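Local atomic coordinates of peroxinectin A (Dictyostelium discoideum, PDB entry 6ERC), a protein that uses hydrogen peroxide to oxidise phenolic donors at a haem centre and also oxidises iodide and thiocyanate. Residues R5-N13 and Y149-E160; L184-D195 and D204-N215. All blocks are in the same frame, centred on the assembly; numbering follows the deposited sequence.

Contact 1: residues R5-N13 and Y149-E160; sequences RSYTGEGNN and YIDGNVLYGNSE. With NA (sodium ion), chain K.
Asn12 swings CG opposite the backbone N (chi1 -165°) while Tyr149 turns its ring back beside its own N (chi1 -59°), and the amide comes to lie over one ring face in an offset stack, planes 13° apart. The ring belongs to the sodium-binding loop of an animal haem peroxidase fold, against which segment 5-13 packs. CG of Asn12 sits 3.5 Å from CZ of Tyr149, toward the rim, and Gly9 O approaches CE2 at 3.4 Å; Arg470 N bonds to the Asn12 amide oxygen and Gln19 O to the tyrosine hydroxyl. A glycine in place of Tyr149 would probably leave the Asn12 amide without the ring under it, and Gln19 O without its hydroxyl partner. The sodium ion is held by Tyr149 O at 2.3 Å, Asp151 OD1 and Asn153 OD1, with Asn82 O and Gly147 O completing the site. No direct hydrogen bond joins the segments. Instead, one water donates to Tyr7 O and, at 2.9 Å, to Asp151 OD2. The Tyr7 ring lies against Ser159 and Glu160, its hydroxyl also bonded to Gln252. A second water, in plane at the ring edge, accepts from Tyr7 OH and donates to Glu160 OE1 at 3.0 Å.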
loop_
_atom_site.group_PDB
_atom_site.type_symbol
_atom_site.label_atom_id
_atom_site.label_comp_id
_atom_site.label_asym_id
_atom_site.label_seq_id
_atom_site.Cartn_x
_atom_site.Cartn_y
_atom_site.Cartn_z
ATOM N N ARG A 5 -10.167 -19.981 -4.499
ATOM C CA ARG A 5 -8.814 -19.553 -4.175
ATOM C C ARG A 5 -8.382 -20.110 -2.827
ATOM O O ARG A 5 -9.204 -20.370 -1.943
ATOM C CB ARG A 5 -8.726 -18.028 -4.120
ATOM C CG ARG A 5 -8.858 -17.311 -5.440
ATOM C CD ARG A 5 -8.939 -15.819 -5.179
ATOM N NE ARG A 5 -8.976 -15.019 -6.399
ATOM C CZ ARG A 5 -7.905 -14.549 -7.033
ATOM N NH1 ARG A 5 -6.683 -14.801 -6.581
ATOM N NH2 ARG A 5 -8.060 -13.830 -8.134
ATOM N N SER A 6 -7.076 -20.281 -2.668
ATOM C CA SER A 6 -6.523 -20.476 -1.343
ATOM C C SER A 6 -6.414 -19.130 -0.637
ATOM O O SER A 6 -6.599 -18.067 -1.236
ATOM C CB SER A 6 -5.156 -21.149 -1.420
ATOM O OG SER A 6 -4.676 -21.442 -0.120
ATOM N N TYR A 7 -6.121 -19.176 0.658
ATOM C CA TYR A 7 -5.896 -17.956 1.419
ATOM C C TYR A 7 -4.442 -17.502 1.385
ATOM O O TYR A 7 -4.160 -16.350 1.734
ATOM C CB TYR A 7 -6.349 -18.152 2.869
ATOM C CG TYR A 7 -7.819 -18.473 2.984
ATOM C CD1 TYR A 7 -8.778 -17.501 2.741
ATOM C CD2 TYR A 7 -8.249 -19.748 3.327
ATOM C CE1 TYR A 7 -10.121 -17.785 2.837
ATOM C CE2 TYR A 7 -9.592 -20.040 3.428
ATOM C CZ TYR A 7 -10.524 -19.055 3.180
ATOM O OH TYR A 7 -11.870 -19.331 3.276
ATOM N N THR A 8 -3.525 -18.367 0.951
ATOM C CA THR A 8 -2.102 -18.063 0.945
ATOM C C THR A 8 -1.576 -17.650 -0.422
ATOM O O THR A 8 -0.504 -17.044 -0.496
ATOM C CB THR A 8 -1.309 -19.280 1.429
ATOM O OG1 THR A 8 -1.740 -20.446 0.716
ATOM C CG2 THR A 8 -1.518 -19.488 2.920
ATOM N N GLY A 9 -2.292 -17.963 -1.496
ATOM C CA GLY A 9 -1.858 -17.652 -2.834
ATOM C C GLY A 9 -1.325 -18.839 -3.608
ATOM O O GLY A 9 -1.285 -18.787 -4.843
ATOM N N GLU A 10 -0.917 -19.905 -2.922
ATOM C CA GLU A 10 -0.416 -21.079 -3.618
ATOM C C GLU A 10 -1.568 -21.841 -4.264
ATOM O O GLU A 10 -2.740 -21.675 -3.912
ATOM C CB GLU A 10 0.367 -21.986 -2.666
ATOM C CG GLU A 10 -0.433 -22.562 -1.509
ATOM C CD GLU A 10 0.450 -23.312 -0.517
ATOM O OE1 GLU A 10 1.187 -24.230 -0.945
ATOM O OE2 GLU A 10 0.418 -22.977 0.688
ATOM N N GLY A 11 -1.218 -22.683 -5.237
ATOM C CA GLY A 11 -2.198 -23.341 -6.069
ATOM C C GLY A 11 -2.735 -22.494 -7.201
ATOM O O GLY A 11 -3.446 -23.022 -8.064
ATOM N N ASN A 12 -2.416 -21.199 -7.232
ATOM C CA ASN A 12 -2.917 -20.335 -8.296
ATOM C C ASN A 12 -2.291 -20.700 -9.637
ATOM O O ASN A 12 -2.954 -20.633 -10.678
ATOM C CB ASN A 12 -2.637 -18.876 -7.948
ATOM C CG ASN A 12 -3.433 -17.912 -8.796
ATOM O OD1 ASN A 12 -3.195 -17.780 -9.995
ATOM N ND2 ASN A 12 -4.377 -17.219 -8.172
ATOM N N ASN A 13 -1.016 -21.078 -9.632
ATOM C CA ASN A 13 -0.322 -21.542 -10.826
ATOM C C ASN A 13 -0.089 -23.040 -10.691
ATOM O O ASN A 13 0.596 -23.485 -9.764
ATOM C CB ASN A 13 1.002 -20.802 -11.019
ATOM C CG ASN A 13 1.601 -21.038 -12.388
ATOM O OD1 ASN A 13 2.339 -22.002 -12.599
ATOM N ND2 ASN A 13 1.279 -20.161 -13.333
ATOM N N TYR A 149 -1.164 -12.041 -4.982
ATOM C CA TYR A 149 -2.389 -11.875 -5.748
ATOM C C TYR A 149 -3.354 -10.948 -5.024
ATOM O O TYR A 149 -3.394 -10.891 -3.792
ATOM C CB TYR A 149 -3.060 -13.229 -5.987
ATOM C CG TYR A 149 -2.197 -14.218 -6.739
ATOM C CD1 TYR A 149 -2.153 -14.214 -8.126
ATOM C CD2 TYR A 149 -1.431 -15.155 -6.060
ATOM C CE1 TYR A 149 -1.366 -15.113 -8.819
ATOM C CE2 TYR A 149 -0.641 -16.059 -6.744
ATOM C CZ TYR A 149 -0.610 -16.036 -8.123
ATOM O OH TYR A 149 0.178 -16.936 -8.805
ATOM N N ILE A 150 -4.129 -10.204 -5.809
ATOM C CA ILE A 150 -5.239 -9.427 -5.271
ATOM C C ILE A 150 -6.357 -10.413 -4.957
ATOM O O ILE A 150 -7.154 -10.765 -5.833
ATOM C CB ILE A 150 -5.692 -8.331 -6.254
ATOM C CG1 ILE A 150 -4.550 -7.336 -6.490
ATOM C CG2 ILE A 150 -6.916 -7.604 -5.719
ATOM C CD1 ILE A 150 -4.783 -6.377 -7.636
ATOM N N ASP A 151 -6.410 -10.874 -3.704
ATOM C CA ASP A 151 -7.238 -12.015 -3.329
ATOM C C ASP A 151 -8.047 -11.749 -2.063
ATOM O O ASP A 151 -8.504 -12.698 -1.417
ATOM C CB ASP A 151 -6.369 -13.262 -3.146
ATOM C CG ASP A 151 -5.262 -13.063 -2.122
ATOM O OD1 ASP A 151 -5.136 -11.946 -1.575
ATOM O OD2 ASP A 151 -4.514 -14.028 -1.864
ATOM N N GLY A 152 -8.235 -10.483 -1.697
ATOM C CA GLY A 152 -9.045 -10.151 -0.544
ATOM C C GLY A 152 -8.453 -10.533 0.791
ATOM O O GLY A 152 -9.164 -10.481 1.801
ATOM N N ASN A 153 -7.173 -10.917 0.835
ATOM C CA ASN A 153 -6.532 -11.234 2.107
ATOM C C ASN A 153 -6.712 -10.107 3.113
ATOM O O ASN A 153 -6.697 -10.343 4.326
ATOM C CB ASN A 153 -5.042 -11.505 1.893
ATOM C CG ASN A 153 -4.268 -10.247 1.525
ATOM O OD1 ASN A 153 -4.137 -9.904 0.350
ATOM N ND2 ASN A 153 -3.758 -9.551 2.533
ATOM N N VAL A 154 -6.870 -8.876 2.625
ATOM C CA VAL A 154 -7.098 -7.735 3.503
ATOM C C VAL A 154 -8.338 -7.945 4.365
ATOM O O VAL A 154 -8.404 -7.451 5.497
ATOM C CB VAL A 154 -7.202 -6.448 2.659
ATOM C CG1 VAL A 154 -8.332 -6.560 1.643
ATOM C CG2 VAL A 154 -7.395 -5.234 3.552
ATOM N N LEU A 155 -9.336 -8.666 3.857
ATOM C CA LEU A 155 -10.559 -8.918 4.612
ATOM C C LEU A 155 -10.575 -10.275 5.297
ATOM O O LEU A 155 -11.012 -10.374 6.446
ATOM C CB LEU A 155 -11.785 -8.818 3.698
ATOM C CG LEU A 155 -12.063 -7.471 3.025
ATOM C CD1 LEU A 155 -13.334 -7.575 2.216
ATOM C CD2 LEU A 155 -12.168 -6.334 4.035
ATOM N N TYR A 156 -10.101 -11.322 4.625
ATOM C CA TYR A 156 -10.311 -12.689 5.080
ATOM C C TYR A 156 -9.078 -13.322 5.710
ATOM O O TYR A 156 -9.167 -14.452 6.203
ATOM C CB TYR A 156 -10.796 -13.546 3.907
ATOM C CG TYR A 156 -11.904 -12.880 3.122
ATOM C CD1 TYR A 156 -13.193 -12.812 3.630
ATOM C CD2 TYR A 156 -11.654 -12.303 1.884
ATOM C CE1 TYR A 156 -14.208 -12.197 2.922
ATOM C CE2 TYR A 156 -12.662 -11.685 1.169
ATOM C CZ TYR A 156 -13.939 -11.636 1.692
ATOM O OH TYR A 156 -14.949 -11.023 0.986
ATOM N N GLY A 157 -7.942 -12.632 5.720
ATOM C CA GLY A 157 -6.745 -13.159 6.345
ATOM C C GLY A 157 -5.939 -14.038 5.413
ATOM O O GLY A 157 -6.329 -14.352 4.285
ATOM N N ASN A 158 -4.776 -14.458 5.915
ATOM C CA ASN A 158 -3.787 -15.159 5.110
ATOM C C ASN A 158 -3.790 -16.669 5.338
ATOM O O ASN A 158 -2.824 -17.340 4.963
ATOM C CB ASN A 158 -2.393 -14.593 5.387
ATOM C CG ASN A 158 -2.260 -13.137 4.977
ATOM O OD1 ASN A 158 -2.198 -12.248 5.824
ATOM N ND2 ASN A 158 -2.208 -12.887 3.670
ATOM N N SER A 159 -4.846 -17.222 5.929
ATOM C CA SER A 159 -4.918 -18.665 6.132
ATOM C C SER A 159 -6.347 -19.044 6.493
ATOM O O SER A 159 -7.206 -18.185 6.706
ATOM C CB SER A 159 -3.950 -19.131 7.219
ATOM O OG SER A 159 -4.319 -18.613 8.483
ATOM N N GLU A 160 -6.587 -20.356 6.559
ATOM C CA GLU A 160 -7.901 -20.860 6.944
ATOM C C GLU A 160 -8.238 -20.477 8.378
ATOM O O GLU A 160 -9.347 -20.013 8.666
ATOM C CB GLU A 160 -7.948 -22.382 6.787
ATOM C CG GLU A 160 -8.189 -22.887 5.375
ATOM C CD GLU A 160 -9.456 -23.718 5.276
ATOM O OE1 GLU A 160 -10.536 -23.200 5.628
ATOM O OE2 GLU A 160 -9.368 -24.894 4.863
HETATM NA NA NA K . -2.912 -10.884 -1.508
HETATM O O HOH W 1 -12.349 -21.786 3.756
HETATM O O HOH W 2 -2.771 -13.860 0.441
HETATM O O HOH W 3 -5.977 -14.534 1.894
#

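Contact 2: residues L184-D195 and D204-N215; sequences LPPKNVPGVPMD and DQLYSVGERRGN. With HEM (protoporphyrin IX containing Fe), chain F.
These two loop segments carry Arg213 of the haem pocket, and Asp195 binds its neighbour Arg212. Arg213 is the predicted transition-state stabiliser and touches His81, the predicted proton acceptor. Asp195 N donates to Arg212 O at 2.9 Å, coming from above the carbonyl plane, while the carboxylate of the same residue reaches back to the side chain: OD1 takes a salt bridge from Arg212 NE at 3.1 Å on its syn side, the two flat groups 63° apart. Pro193 O lies over one face of that guanidinium. Earlier in both segments, Ser208 N donates to Pro186 O at 2.8 Å in a nearly straight bond. Between these ties Met194 folds inward, bent at chi2 (-56°) and chi3 (-64°), which brings CE to 3.2 Å from Glu211 O and among the carbonyls of Tyr207 and Arg212, with CG2 of Val209 alongside. Its SD accepts a weak bond from Val209 N. Asn215 pins Tyr207 twice, OD1 taking the backbone N and ND2 giving to the backbone O within the carbonyl plane. Arg213 itself runs out extended, and its NH1 donates to haem propionate atom O1D at 3.2 Å, with Glu211 OE2 at the guanidinium edge in a salt bridge. The bond to Arg212 O probably steadies the backbone just before Arg213, and Glu211 acts as a second-shell group that probably helps to orient the guanidinium toward the propionate.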
loop_
_atom_site.group_PDB
_atom_site.type_symbol
_atom_site.label_atom_id
_atom_site.label_comp_id
_atom_site.label_asym_id
_atom_site.label_seq_id
_atom_site.Cartn_x
_atom_site.Cartn_y
_atom_site.Cartn_z
ATOM N N LEU A 184 -19.777 -1.945 12.235
ATOM C CA LEU A 184 -18.336 -1.730 12.171
ATOM C C LEU A 184 -17.612 -3.067 12.278
ATOM O O LEU A 184 -18.230 -4.076 12.637
ATOM C CB LEU A 184 -17.885 -0.783 13.283
ATOM C CG LEU A 184 -18.503 0.617 13.256
ATOM C CD1 LEU A 184 -18.051 1.418 14.465
ATOM C CD2 LEU A 184 -18.145 1.346 11.970
ATOM N N PRO A 185 -16.318 -3.123 11.973
ATOM C CA PRO A 185 -15.593 -4.396 12.043
ATOM C C PRO A 185 -15.569 -4.940 13.459
ATOM O O PRO A 185 -15.906 -4.227 14.416
ATOM C CB PRO A 185 -14.181 -4.031 11.559
ATOM C CG PRO A 185 -14.356 -2.781 10.759
ATOM C CD PRO A 185 -15.477 -2.041 11.425
ATOM N N PRO A 186 -15.177 -6.198 13.633
ATOM C CA PRO A 186 -15.156 -6.801 14.969
ATOM C C PRO A 186 -13.898 -6.412 15.735
ATOM O O PRO A 186 -12.974 -5.795 15.203
ATOM C CB PRO A 186 -15.185 -8.302 14.672
ATOM C CG PRO A 186 -14.494 -8.426 13.354
ATOM C CD PRO A 186 -14.754 -7.148 12.590
ATOM N N LYS A 187 -13.874 -6.798 17.010
ATOM C CA LYS A 187 -12.753 -6.484 17.885
ATOM C C LYS A 187 -12.443 -7.674 18.785
ATOM O O LYS A 187 -13.298 -8.527 19.042
ATOM C CB LYS A 187 -13.042 -5.241 18.737
ATOM C CG LYS A 187 -13.114 -3.945 17.937
ATOM C CD LYS A 187 -13.682 -2.794 18.761
ATOM C CE LYS A 187 -15.190 -2.942 18.962
ATOM N NZ LYS A 187 -15.794 -1.754 19.624
ATOM N N ASN A 188 -11.195 -7.713 19.264
ATOM C CA ASN A 188 -10.737 -8.725 20.220
ATOM C C ASN A 188 -10.902 -10.142 19.682
ATOM O O ASN A 188 -11.026 -11.098 20.452
ATOM C CB ASN A 188 -11.467 -8.595 21.561
ATOM C CG ASN A 188 -11.256 -7.248 22.212
ATOM O OD1 ASN A 188 -10.250 -6.586 21.975
ATOM N ND2 ASN A 188 -12.207 -6.835 23.042
ATOM N N VAL A 189 -10.901 -10.299 18.363
ATOM C CA VAL A 189 -11.089 -11.613 17.754
ATOM C C VAL A 189 -9.854 -12.462 18.040
ATOM O O VAL A 189 -8.743 -12.081 17.641
ATOM C CB VAL A 189 -11.351 -11.494 16.244
ATOM C CG1 VAL A 189 -11.576 -12.870 15.630
ATOM C CG2 VAL A 189 -12.549 -10.590 15.989
ATOM N N PRO A 190 -9.987 -13.607 18.716
ATOM C CA PRO A 190 -8.813 -14.453 18.957
ATOM C C PRO A 190 -8.186 -14.924 17.653
ATOM O O PRO A 190 -8.879 -15.207 16.674
ATOM C CB PRO A 190 -9.377 -15.626 19.765
ATOM C CG PRO A 190 -10.646 -15.116 20.352
ATOM C CD PRO A 190 -11.197 -14.168 19.340
ATOM N N GLY A 191 -6.859 -15.006 17.650
ATOM C CA GLY A 191 -6.125 -15.486 16.500
ATOM C C GLY A 191 -5.888 -14.464 15.411
ATOM O O GLY A 191 -5.283 -14.810 14.387
ATOM N N VAL A 192 -6.335 -13.224 15.586
ATOM C CA VAL A 192 -6.156 -12.188 14.570
ATOM C C VAL A 192 -5.195 -11.130 15.102
ATOM O O VAL A 192 -5.641 -10.110 15.649
ATOM C CB VAL A 192 -7.499 -11.558 14.171
ATOM C CG1 VAL A 192 -7.295 -10.558 13.037
ATOM C CG2 VAL A 192 -8.494 -12.638 13.766
ATOM N N PRO A 193 -3.882 -11.317 14.962
ATOM C CA PRO A 193 -2.930 -10.319 15.476
ATOM C C PRO A 193 -2.994 -9.038 14.658
ATOM O O PRO A 193 -2.813 -9.057 13.439
ATOM C CB PRO A 193 -1.574 -11.018 15.331
ATOM C CG PRO A 193 -1.771 -11.976 14.207
ATOM C CD PRO A 193 -3.197 -12.444 14.307
ATOM N N MET A 194 -3.248 -7.922 15.337
ATOM C CA MET A 194 -3.342 -6.617 14.700
ATOM C C MET A 194 -2.166 -5.746 15.122
ATOM O O MET A 194 -1.708 -5.813 16.268
ATOM C CB MET A 194 -4.658 -5.925 15.063
ATOM C CG MET A 194 -5.904 -6.681 14.611
ATOM S SD MET A 194 -5.918 -7.022 12.837
ATOM C CE MET A 194 -5.967 -5.363 12.160
ATOM N N ASP A 195 -1.687 -4.926 14.191
ATOM C CA ASP A 195 -0.561 -4.048 14.465
ATOM C C ASP A 195 -0.985 -2.872 15.339
ATOM O O ASP A 195 -2.122 -2.392 15.271
ATOM C CB ASP A 195 0.048 -3.527 13.163
ATOM C CG ASP A 195 0.993 -4.526 12.520
ATOM O OD1 ASP A 195 1.219 -5.607 13.110
ATOM O OD2 ASP A 195 1.518 -4.225 11.424
ATOM N N ASP A 204 -6.628 -4.200 22.475
ATOM C CA ASP A 204 -8.001 -4.688 22.571
ATOM C C ASP A 204 -9.025 -3.666 22.093
ATOM O O ASP A 204 -10.203 -4.016 21.962
ATOM C CB ASP A 204 -8.336 -5.110 24.006
ATOM C CG ASP A 204 -8.126 -3.996 25.010
ATOM O OD1 ASP A 204 -6.996 -3.473 25.080
ATOM O OD2 ASP A 204 -9.089 -3.645 25.727
ATOM N N GLN A 205 -8.617 -2.424 21.832
ATOM C CA GLN A 205 -9.508 -1.426 21.257
ATOM C C GLN A 205 -9.376 -1.312 19.743
ATOM O O GLN A 205 -10.179 -0.609 19.122
ATOM C CB GLN A 205 -9.252 -0.054 21.893
ATOM C CG GLN A 205 -9.655 0.033 23.363
ATOM C CD GLN A 205 -9.225 1.336 24.027
ATOM O OE1 GLN A 205 -8.931 1.364 25.225
ATOM N NE2 GLN A 205 -9.191 2.423 23.255
ATOM N N LEU A 206 -8.395 -1.979 19.139
ATOM C CA LEU A 206 -8.242 -1.960 17.692
ATOM C C LEU A 206 -9.214 -2.932 17.034
ATOM O O LEU A 206 -9.620 -3.939 17.623
ATOM C CB LEU A 206 -6.812 -2.327 17.290
ATOM C CG LEU A 206 -5.679 -1.461 17.843
ATOM C CD1 LEU A 206 -4.344 -1.985 17.332
ATOM C CD2 LEU A 206 -5.859 0.005 17.471
ATOM N N TYR A 207 -9.580 -2.623 15.795
ATOM C CA TYR A 207 -10.464 -3.489 15.033
ATOM C C TYR A 207 -9.679 -4.648 14.433
ATOM O O TYR A 207 -8.536 -4.484 14.001
ATOM C CB TYR A 207 -11.168 -2.694 13.933
ATOM C CG TYR A 207 -12.126 -1.653 14.472
ATOM C CD1 TYR A 207 -13.409 -2.005 14.873
ATOM C CD2 TYR A 207 -11.744 -0.320 14.586
ATOM C CE1 TYR A 207 -14.286 -1.062 15.369
ATOM C CE2 TYR A 207 -12.616 0.631 15.081
ATOM C CZ TYR A 207 -13.887 0.253 15.472
ATOM O OH TYR A 207 -14.760 1.194 15.966
ATOM N N SER A 208 -10.300 -5.825 14.418
ATOM C CA SER A 208 -9.670 -7.049 13.933
ATOM C C SER A 208 -10.108 -7.296 12.491
ATOM O O SER A 208 -11.260 -7.669 12.241
ATOM C CB SER A 208 -10.039 -8.227 14.832
ATOM O OG SER A 208 -9.704 -7.954 16.183
ATOM N N VAL A 209 -9.186 -7.091 11.548
ATOM C CA VAL A 209 -9.442 -7.298 10.130
ATOM C C VAL A 209 -8.332 -8.170 9.550
ATOM O O VAL A 209 -7.315 -8.438 10.191
ATOM C CB VAL A 209 -9.550 -5.969 9.352
ATOM C CG1 VAL A 209 -10.762 -5.172 9.830
ATOM C CG2 VAL A 209 -8.269 -5.151 9.496
ATOM N N GLY A 210 -8.538 -8.599 8.304
ATOM C CA GLY A 210 -7.667 -9.578 7.673
ATOM C C GLY A 210 -6.244 -9.117 7.427
ATOM O O GLY A 210 -5.418 -9.932 7.004
ATOM N N GLU A 211 -5.934 -7.846 7.676
ATOM C CA GLU A 211 -4.610 -7.299 7.406
ATOM C C GLU A 211 -4.078 -6.621 8.660
ATOM O O GLU A 211 -4.747 -5.752 9.228
ATOM C CB GLU A 211 -4.665 -6.315 6.233
ATOM C CG GLU A 211 -3.507 -6.453 5.253
ATOM C CD GLU A 211 -2.282 -5.681 5.692
ATOM O OE1 GLU A 211 -2.461 -4.583 6.257
ATOM O OE2 GLU A 211 -1.150 -6.166 5.479
ATOM N N ARG A 212 -2.869 -7.016 9.079
ATOM C CA ARG A 212 -2.313 -6.565 10.355
ATOM C C ARG A 212 -2.394 -5.049 10.506
ATOM O O ARG A 212 -2.840 -4.536 11.540
ATOM C CB ARG A 212 -0.855 -7.018 10.483
ATOM C CG ARG A 212 -0.642 -8.525 10.498
ATOM C CD ARG A 212 0.845 -8.866 10.605
ATOM N NE ARG A 212 1.404 -8.510 11.912
ATOM C CZ ARG A 212 1.580 -9.355 12.927
ATOM N NH1 ARG A 212 1.251 -10.635 12.815
ATOM N NH2 ARG A 212 2.096 -8.916 14.068
ATOM N N ARG A 213 -1.948 -4.316 9.491
ATOM C CA ARG A 213 -1.890 -2.856 9.551
ATOM C C ARG A 213 -3.163 -2.209 9.023
ATOM O O ARG A 213 -3.123 -1.171 8.355
ATOM C CB ARG A 213 -0.660 -2.358 8.792
ATOM C CG ARG A 213 -0.542 -2.884 7.368
ATOM C CD ARG A 213 0.786 -2.554 6.716
ATOM N NE ARG A 213 0.986 -3.360 5.513
ATOM C CZ ARG A 213 1.962 -3.175 4.629
ATOM N NH1 ARG A 213 2.853 -2.196 4.792
ATOM N NH2 ARG A 213 2.044 -3.970 3.570
ATOM N N GLY A 214 -4.321 -2.805 9.318
ATOM C CA GLY A 214 -5.578 -2.217 8.889
ATOM C C GLY A 214 -5.969 -0.999 9.701
ATOM O O GLY A 214 -6.684 -0.124 9.205
ATOM N N ASN A 215 -5.512 -0.922 10.949
ATOM C CA ASN A 215 -5.809 0.222 11.801
ATOM C C ASN A 215 -4.915 1.423 11.524
ATOM O O ASN A 215 -5.058 2.439 12.213
ATOM C CB ASN A 215 -5.673 -0.169 13.274
ATOM C CG ASN A 215 -6.674 -1.226 13.695
ATOM O OD1 ASN A 215 -7.761 -0.912 14.182
ATOM N ND2 ASN A 215 -6.308 -2.489 13.513
HETATM C CHA HEM F . 4.822 1.013 3.349
HETATM C CHB HEM F . 2.603 4.128 6.308
HETATM C CHC HEM F . -0.123 5.684 2.591
HETATM C CHD HEM F . 2.277 2.731 -0.405
HETATM C C1A HEM F . 4.499 1.765 4.451
HETATM C C2A HEM F . 5.184 1.739 5.720
HETATM C C3A HEM F . 4.579 2.599 6.544
HETATM C C4A HEM F . 3.481 3.196 5.817
HETATM C CMA HEM F . 4.956 2.909 8.009
HETATM C CAA HEM F . 6.411 0.864 6.025
HETATM C CBA HEM F . 7.591 1.809 6.199
HETATM C CGA HEM F . 8.879 1.074 5.934
HETATM O O1A HEM F . 9.090 0.612 4.783
HETATM O O2A HEM F . 9.706 0.960 6.874
HETATM C C1B HEM F . 1.665 4.796 5.558
HETATM C C2B HEM F . 0.741 5.775 6.074
HETATM C C3B HEM F . -0.020 6.207 5.054
HETATM C C4B HEM F . 0.407 5.512 3.856
HETATM C CMB HEM F . 0.706 6.181 7.561
HETATM C CAB HEM F . -1.156 7.255 5.046
HETATM C CBB HEM F . -1.505 7.966 6.124
HETATM C C1C HEM F . 0.288 5.033 1.449
HETATM C C2C HEM F . -0.247 5.216 0.111
HETATM C C3C HEM F . 0.423 4.389 -0.721
HETATM C C4C HEM F . 1.393 3.671 0.077
HETATM C CMC HEM F . -1.382 6.220 -0.182
HETATM C CAC HEM F . 0.322 4.122 -2.246
HETATM C CBC HEM F . -0.535 4.704 -3.088
HETATM C C1D HEM F . 3.140 1.981 0.357
HETATM C C2D HEM F . 3.956 0.887 -0.118
HETATM C C3D HEM F . 4.661 0.428 0.920
HETATM C C4D HEM F . 4.306 1.196 2.088
HETATM C CMD HEM F . 4.001 0.391 -1.577
HETATM C CAD HEM F . 5.659 -0.743 0.938
HETATM C CBD HEM F . 4.803 -2.004 1.004
HETATM C CGD HEM F . 5.483 -3.085 1.809
HETATM O O1D HEM F . 5.343 -3.073 3.059
HETATM O O2D HEM F . 6.158 -3.965 1.218
HETATM N NA HEM F . 3.461 2.666 4.545
HETATM N NB HEM F . 1.437 4.657 4.203
HETATM N NC HEM F . 1.284 4.082 1.388
HETATM N ND HEM F . 3.378 2.140 1.707
HETATM FE FE HEM F . 2.381 3.343 2.948
HETATM O O HOH W 4 -8.856 -5.902 19.045
#

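From the N terminus, segment 5-13 runs ahead of strand 24-25 and meets 149-160 only after a loop of 135 residues, which holds the four-stranded antiparallel sheet, helix 70-80 and His81. Contact 1 closes there. Contact 2 opens later, from the end of strand 182-184, and closes a shorter loop of eight residues just before helix 218-241; the two stand in series, neither nesting nor crossing. They meet in space, where helix 153-156 packs on the bend before Arg213: Val154 CA lies 3.9 Å from Glu211 CB. Segments 5-13, 149-160 and 204-215 lie next to one another in that order, the middle one touching both others, with helix 247-275 against contact 1 and helix 218-241 against both contacts.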